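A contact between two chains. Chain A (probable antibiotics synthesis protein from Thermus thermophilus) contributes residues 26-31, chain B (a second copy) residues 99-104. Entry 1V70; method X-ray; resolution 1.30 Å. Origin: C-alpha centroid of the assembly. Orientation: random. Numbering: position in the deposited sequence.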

# COMPACT_ATOMS: atom_id res chain seq x y z
N GLU A 26 -9.61 8.98 -9.44
CA GLU A 26 -9.40 10.37 -9.04
C GLU A 26 -9.05 10.42 -7.56
O GLU A 26 -8.45 11.38 -7.09
CB GLU A 26 -10.66 11.20 -9.32
CG GLU A 26 -11.85 10.90 -8.42
N ARG A 27 -9.41 9.36 -6.84
CA ARG A 27 -9.15 9.29 -5.41
C ARG A 27 -7.76 8.83 -5.02
O ARG A 27 -7.29 9.16 -3.93
CB ARG A 27 -10.21 8.42 -4.74
CG ARG A 27 -11.53 9.14 -4.53
CD ARG A 27 -12.63 8.19 -4.08
NE ARG A 27 -13.14 7.39 -5.19
CZ ARG A 27 -13.81 7.89 -6.22
NH1 ARG A 27 -14.05 9.19 -6.29
NH2 ARG A 27 -14.23 7.08 -7.19
N MET A 28 -7.08 8.08 -5.88
CA MET A 28 -5.73 7.63 -5.53
C MET A 28 -4.96 6.99 -6.66
O MET A 28 -5.53 6.49 -7.63
CB MET A 28 -5.77 6.63 -4.37
CG MET A 28 -6.15 5.21 -4.78
SD MET A 28 -5.78 3.90 -3.56
CE MET A 28 -7.33 3.82 -2.68
N LEU A 29 -3.64 7.02 -6.52
CA LEU A 29 -2.73 6.38 -7.45
C LEU A 29 -2.13 5.25 -6.63
O LEU A 29 -1.69 5.47 -5.50
CB LEU A 29 -1.63 7.33 -7.91
CG LEU A 29 -2.03 8.50 -8.81
CD1 LEU A 29 -0.78 9.26 -9.22
CD2 LEU A 29 -2.77 7.98 -10.04
N TYR A 30 -2.13 4.05 -7.18
CA TYR A 30 -1.59 2.88 -6.50
C TYR A 30 -0.57 2.36 -7.51
O TYR A 30 -0.93 1.72 -8.50
CB TYR A 30 -2.70 1.86 -6.26
CG TYR A 30 -2.42 0.83 -5.20
CD1 TYR A 30 -2.71 1.07 -3.85
CD2 TYR A 30 -1.88 -0.41 -5.54
CE1 TYR A 30 -2.48 0.10 -2.88
CE2 TYR A 30 -1.65 -1.39 -4.58
CZ TYR A 30 -1.95 -1.13 -3.25
OH TYR A 30 -1.74 -2.12 -2.32
N ASP A 31 0.70 2.66 -7.25
CA ASP A 31 1.78 2.30 -8.17
C ASP A 31 2.92 1.50 -7.57
O ASP A 31 3.05 1.38 -6.36
CB ASP A 31 2.44 3.56 -8.74
CG ASP A 31 1.45 4.54 -9.33
OD1 ASP A 31 0.60 4.10 -10.11
OD2 ASP A 31 1.55 5.75 -9.02
N VAL B 99 -3.94 -2.26 3.88
CA VAL B 99 -5.18 -1.73 3.34
C VAL B 99 -5.17 -0.21 3.27
O VAL B 99 -4.89 0.46 4.27
CB VAL B 99 -6.38 -2.18 4.22
CG1 VAL B 99 -7.70 -1.80 3.55
CG2 VAL B 99 -6.30 -3.67 4.47
N VAL B 100 -5.48 0.32 2.10
CA VAL B 100 -5.50 1.76 1.89
C VAL B 100 -6.90 2.21 1.49
O VAL B 100 -7.51 1.63 0.59
CB VAL B 100 -4.51 2.19 0.79
CG1 VAL B 100 -4.53 3.70 0.62
CG2 VAL B 100 -3.10 1.71 1.13
N THR B 101 -7.40 3.24 2.16
CA THR B 101 -8.72 3.78 1.87
C THR B 101 -8.55 5.28 1.62
O THR B 101 -7.90 5.97 2.41
CB THR B 101 -9.68 3.59 3.07
OG1 THR B 101 -9.69 2.21 3.45
CG2 THR B 101 -11.09 4.01 2.69
N ALA B 102 -9.12 5.77 0.53
CA ALA B 102 -8.99 7.19 0.19
C ALA B 102 -10.22 7.73 -0.54
O ALA B 102 -10.72 7.12 -1.48
CB ALA B 102 -7.75 7.40 -0.66
N PRO B 103 -10.74 8.88 -0.07
CA PRO B 103 -10.21 9.61 1.08
C PRO B 103 -10.66 8.93 2.37
O PRO B 103 -11.32 7.89 2.32
CB PRO B 103 -10.81 11.01 0.91
CG PRO B 103 -12.12 10.71 0.26
CD PRO B 103 -11.77 9.67 -0.77
N ARG B 104 -10.30 9.50 3.51
CA ARG B 104 -10.71 8.93 4.79
C ARG B 104 -12.24 9.00 4.87
O ARG B 104 -12.83 10.05 4.65
CB ARG B 104 -10.08 9.70 5.95
CG ARG B 104 -10.45 9.17 7.33
CD ARG B 104 -9.56 9.76 8.41
NE ARG B 104 -9.60 11.22 8.43
CZ ARG B 104 -8.84 11.99 9.20
NH1 ARG B 104 -7.96 11.43 10.03
NH2 ARG B 104 -8.94 13.31 9.14

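Chain A side chains meet both side chains and backbone carbonyls of chain B. The chain A strand and the chain B strand run roughly antiparallel, at 156°, but their axes come no closer than 9.0 Å. That separation is too wide for backbone pairing, and no hydrogen bond crosses between the stretches; side chains reach across the gap, and the two stretches bury 260 Å² between them, both sides summed.

Alternation along each strand selects the residues that take part. In chain B, Val B100 and Ala B102 direct their CA-to-CB bonds toward chain A, whereas those of Val B99 and Thr B101 point away. In chain A, Met A28 and Tyr A30 face the partner, and Leu A29 and Asp A31 lie out of reach.

Met A28 is central to the packing. With chi1 p (80°) and chi2 t (164°), its side chain extends toward chain B, and chi3, off the wells at 93°, sets the terminal methyl against two apolar side chains. CE of Met A28 lies 4.1 Å from CB of Ala B102 and 4.3 Å from CG1 of Val B100, and it also approaches the carbonyl O of Val B100 at 3.9 Å. The other methyl of this valine, whose chi1 is t, meets the ring of Tyr A30: CG2 of Val B100 is 4.4 Å from CE1 of Tyr A30, near the ring plane, so the tyrosine presents its edge.

At the other end, where the backbones draw together (CA of Arg A27 to CA of Ala B102, 6.0 Å), Arg A27 packs through its aliphatic portion. Chi1 m and chi2 t carry CD of Arg A27 to 3.4 Å from O of Ala B102 and 3.7 Å from CD of Pro B103, which follows a cis peptide bond. Chi3 m then turns the chain, and the guanidinium makes no hydrogen bond to this stretch.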